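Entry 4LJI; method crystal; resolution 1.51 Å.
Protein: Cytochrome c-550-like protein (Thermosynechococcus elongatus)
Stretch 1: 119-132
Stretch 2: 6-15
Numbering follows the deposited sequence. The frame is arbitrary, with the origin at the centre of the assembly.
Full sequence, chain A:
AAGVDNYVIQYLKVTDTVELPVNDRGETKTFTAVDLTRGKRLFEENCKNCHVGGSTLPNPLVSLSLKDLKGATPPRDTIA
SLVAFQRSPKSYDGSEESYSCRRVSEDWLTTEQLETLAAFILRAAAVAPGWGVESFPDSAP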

# COMPACT_ATOMS: atom_id res chain seq x y z
N ALA A 119 5.65 4.25 -16.26
CA ALA A 119 5.40 5.57 -16.84
C ALA A 119 4.84 6.55 -15.79
O ALA A 119 5.25 7.71 -15.73
CB ALA A 119 4.44 5.48 -18.02
N PHE A 120 3.91 6.09 -14.97
CA PHE A 120 3.38 6.93 -13.90
C PHE A 120 4.49 7.41 -12.96
O PHE A 120 4.58 8.60 -12.68
CB PHE A 120 2.27 6.23 -13.12
CG PHE A 120 1.87 6.96 -11.91
CD1 PHE A 120 1.04 8.07 -11.99
CD2 PHE A 120 2.37 6.57 -10.66
CE1 PHE A 120 0.66 8.79 -10.81
CE2 PHE A 120 2.01 7.30 -9.48
CZ PHE A 120 1.16 8.42 -9.58
N ILE A 121 5.35 6.50 -12.50
CA ILE A 121 6.41 6.84 -11.56
C ILE A 121 7.35 7.82 -12.22
O ILE A 121 7.78 8.80 -11.60
CB ILE A 121 7.20 5.59 -11.11
CG1 ILE A 121 6.34 4.70 -10.22
CG2 ILE A 121 8.49 6.00 -10.36
CD1 ILE A 121 6.98 3.35 -9.99
N LEU A 122 7.67 7.56 -13.48
CA LEU A 122 8.64 8.36 -14.21
C LEU A 122 8.14 9.79 -14.47
O LEU A 122 8.89 10.77 -14.31
CB LEU A 122 9.04 7.64 -15.50
CG LEU A 122 10.32 8.04 -16.20
CD1 LEU A 122 11.42 8.26 -15.19
CD2 LEU A 122 10.67 6.91 -17.15
N ARG A 123 6.89 9.91 -14.90
CA ARG A 123 6.30 11.24 -15.05
C ARG A 123 6.11 11.99 -13.75
O ARG A 123 6.34 13.19 -13.68
CB ARG A 123 4.99 11.17 -15.82
CG ARG A 123 4.30 12.52 -16.07
CD ARG A 123 5.18 13.49 -16.83
NE ARG A 123 4.39 14.63 -17.29
CZ ARG A 123 4.85 15.59 -18.08
NH1 ARG A 123 6.10 15.53 -18.53
NH2 ARG A 123 4.04 16.59 -18.43
N ALA A 124 5.68 11.30 -12.70
CA ALA A 124 5.57 11.90 -11.40
C ALA A 124 6.89 12.44 -10.89
O ALA A 124 6.96 13.56 -10.37
CB ALA A 124 5.01 10.86 -10.41
N ALA A 125 7.94 11.63 -11.00
CA ALA A 125 9.28 12.05 -10.59
C ALA A 125 9.72 13.31 -11.32
O ALA A 125 10.37 14.20 -10.73
CB ALA A 125 10.30 10.90 -10.86
N ALA A 126 9.34 13.41 -12.59
CA ALA A 126 9.74 14.59 -13.35
C ALA A 126 8.97 15.88 -12.97
O ALA A 126 9.56 16.98 -12.90
CB ALA A 126 9.65 14.31 -14.85
N VAL A 127 7.66 15.78 -12.79
CA VAL A 127 6.82 16.98 -12.73
C VAL A 127 5.88 17.17 -11.56
O VAL A 127 5.37 18.27 -11.35
CB VAL A 127 5.95 17.15 -14.00
CG1 VAL A 127 6.79 17.04 -15.27
CG2 VAL A 127 4.82 16.15 -14.01
N ALA A 128 5.62 16.11 -10.81
CA ALA A 128 4.65 16.18 -9.75
C ALA A 128 5.24 16.94 -8.56
O ALA A 128 6.29 16.58 -8.07
CB ALA A 128 4.24 14.80 -9.37
N PRO A 129 4.56 18.02 -8.13
CA PRO A 129 4.99 18.81 -6.97
C PRO A 129 5.20 17.96 -5.72
O PRO A 129 4.30 17.20 -5.34
CB PRO A 129 3.82 19.77 -6.76
CG PRO A 129 3.32 20.01 -8.17
CD PRO A 129 3.41 18.64 -8.82
N GLY A 130 6.38 18.06 -5.12
CA GLY A 130 6.68 17.41 -3.86
C GLY A 130 7.09 15.95 -3.93
O GLY A 130 7.57 15.38 -2.95
N TRP A 131 6.89 15.34 -5.10
CA TRP A 131 7.18 13.94 -5.25
C TRP A 131 8.60 13.60 -4.83
O TRP A 131 9.57 14.19 -5.33
CB TRP A 131 6.97 13.52 -6.70
CG TRP A 131 7.25 12.07 -6.98
CD1 TRP A 131 8.45 11.52 -7.30
CD2 TRP A 131 6.30 11.00 -7.01
NE1 TRP A 131 8.31 10.18 -7.52
CE2 TRP A 131 7.00 9.83 -7.36
CE3 TRP A 131 4.92 10.91 -6.79
CZ2 TRP A 131 6.38 8.59 -7.50
CZ3 TRP A 131 4.30 9.67 -6.91
CH2 TRP A 131 5.03 8.52 -7.26
N GLY A 132 8.70 12.69 -3.87
CA GLY A 132 9.99 12.20 -3.42
C GLY A 132 10.79 13.12 -2.51
O GLY A 132 11.86 12.75 -2.03
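Stretch 2 (6-15) NYVIQYLKVT

How does stretch 2 begin? Stretch 2 opens as a short helix, and Asn 6 and Gln 10 lie out of reach of stretch 1. Tyr 7 (chi1 t) points toward it: Tyr 7 CE2 packs 3.6 Å from Phe 120 CE1, at the edge of the phenylalanine ring, while Tyr 7 OH lies 3.4 Å from Ala 128 CB and 4.1 Å from Trp 131 CE3. The tyrosine thus spans the last helical turns and the type II turn Ala 128 to Trp 131.

Where do the backbones come closest? At Tyr 11, whose CA is 5.4 Å from Ala 128 CA. Tyr 11 CD1 is 4.4 Å from Pro 129 CD. Tyr 11 O is buried here without a polar partner, 3.6 Å from Val 127 CG2.

What does Leu 12 contribute? It has the largest covered area. Leu 12 CD1 lies 3.7 Å from Phe 120 CD1, and Leu 12 CD2 3.9 Å from Ala 124 CB. Leu 12 O accepts a hydrogen bond from Arg 123 NE (2.8 Å), at the guanidinium edge, where the NH groups point outward.

How does the contact end? Lys 13 leaves helical geometry with positive phi; Lys 13 O accepts from Arg 123 NH2 (3.2 Å), and Lys 13 NZ gives Val 127 O a weak bond (3.4 Å). Val 14 CG2 then rests 3.5 Å from Arg 123 NE.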

# COMPACT_ATOMS: atom_id res chain seq x y z
N ASN A 6 -8.01 13.29 -12.34
CA ASN A 6 -7.62 14.69 -12.23
C ASN A 6 -6.15 14.85 -11.88
O ASN A 6 -5.49 15.76 -12.38
CB ASN A 6 -8.49 15.45 -11.22
CG ASN A 6 -8.16 16.95 -11.18
OD1 ASN A 6 -8.42 17.68 -12.14
ND2 ASN A 6 -7.58 17.41 -10.06
N TYR A 7 -5.63 13.96 -11.04
CA TYR A 7 -4.22 14.02 -10.65
C TYR A 7 -3.30 14.04 -11.86
O TYR A 7 -2.30 14.75 -11.87
CB TYR A 7 -3.85 12.89 -9.69
CG TYR A 7 -2.39 12.89 -9.28
CD1 TYR A 7 -1.95 13.66 -8.22
CD2 TYR A 7 -1.45 12.14 -9.99
CE1 TYR A 7 -0.62 13.68 -7.85
CE2 TYR A 7 -0.12 12.14 -9.62
CZ TYR A 7 0.29 12.91 -8.55
OH TYR A 7 1.61 12.92 -8.17
N VAL A 8 -3.65 13.27 -12.87
CA VAL A 8 -2.87 13.22 -14.11
C VAL A 8 -2.94 14.52 -14.93
O VAL A 8 -1.93 14.99 -15.50
CB VAL A 8 -3.31 12.02 -14.96
CG1 VAL A 8 -2.69 12.14 -16.38
CG2 VAL A 8 -3.00 10.70 -14.24
N ILE A 9 -4.13 15.11 -15.04
CA ILE A 9 -4.28 16.37 -15.76
C ILE A 9 -3.55 17.51 -15.04
O ILE A 9 -2.75 18.21 -15.65
CB ILE A 9 -5.76 16.75 -15.91
CG1 ILE A 9 -6.52 15.64 -16.63
CG2 ILE A 9 -5.90 18.06 -16.67
CD1 ILE A 9 -5.95 15.33 -17.96
N GLN A 10 -3.83 17.67 -13.75
CA GLN A 10 -3.39 18.83 -12.97
C GLN A 10 -1.98 18.71 -12.38
O GLN A 10 -1.24 19.69 -12.31
CB GLN A 10 -4.40 19.15 -11.85
CG GLN A 10 -4.01 20.33 -10.95
CD GLN A 10 -5.01 20.57 -9.82
OE1 GLN A 10 -6.08 19.95 -9.77
NE2 GLN A 10 -4.67 21.49 -8.91
N TYR A 11 -1.60 17.51 -11.98
CA TYR A 11 -0.34 17.35 -11.29
C TYR A 11 0.74 16.67 -12.14
O TYR A 11 1.92 16.97 -12.00
CB TYR A 11 -0.55 16.66 -9.93
CG TYR A 11 -1.31 17.56 -8.98
CD1 TYR A 11 -0.96 18.89 -8.83
CD2 TYR A 11 -2.41 17.10 -8.26
CE1 TYR A 11 -1.65 19.74 -7.98
CE2 TYR A 11 -3.11 17.95 -7.40
CZ TYR A 11 -2.73 19.27 -7.26
OH TYR A 11 -3.41 20.12 -6.42
N LEU A 12 0.33 15.78 -13.04
CA LEU A 12 1.27 15.25 -14.03
C LEU A 12 1.27 16.06 -15.32
O LEU A 12 2.10 15.82 -16.20
CB LEU A 12 0.96 13.81 -14.36
CG LEU A 12 1.12 12.74 -13.26
CD1 LEU A 12 1.01 11.34 -13.80
CD2 LEU A 12 2.42 12.89 -12.46
N LYS A 13 0.34 17.01 -15.42
CA LYS A 13 0.25 17.91 -16.57
C LYS A 13 0.25 17.17 -17.90
O LYS A 13 1.03 17.49 -18.80
CB LYS A 13 1.37 18.97 -16.55
CG LYS A 13 1.32 19.91 -15.37
CD LYS A 13 2.69 20.51 -15.06
CE LYS A 13 2.74 20.97 -13.60
NZ LYS A 13 4.11 20.97 -13.00
N VAL A 14 -0.61 16.16 -18.00
CA VAL A 14 -0.76 15.38 -19.23
C VAL A 14 -2.24 15.30 -19.60
O VAL A 14 -3.02 14.67 -18.89
CB VAL A 14 -0.18 13.95 -19.08
CG1 VAL A 14 -0.44 13.12 -20.33
CG2 VAL A 14 1.31 13.99 -18.78
N THR A 15 -2.62 15.97 -20.69
CA THR A 15 -4.01 16.00 -21.12
C THR A 15 -4.22 15.05 -22.29
O THR A 15 -5.20 14.32 -22.35
CB THR A 15 -4.45 17.43 -21.56
OG1 THR A 15 -4.48 18.29 -20.41
CG2 THR A 15 -5.83 17.39 -22.20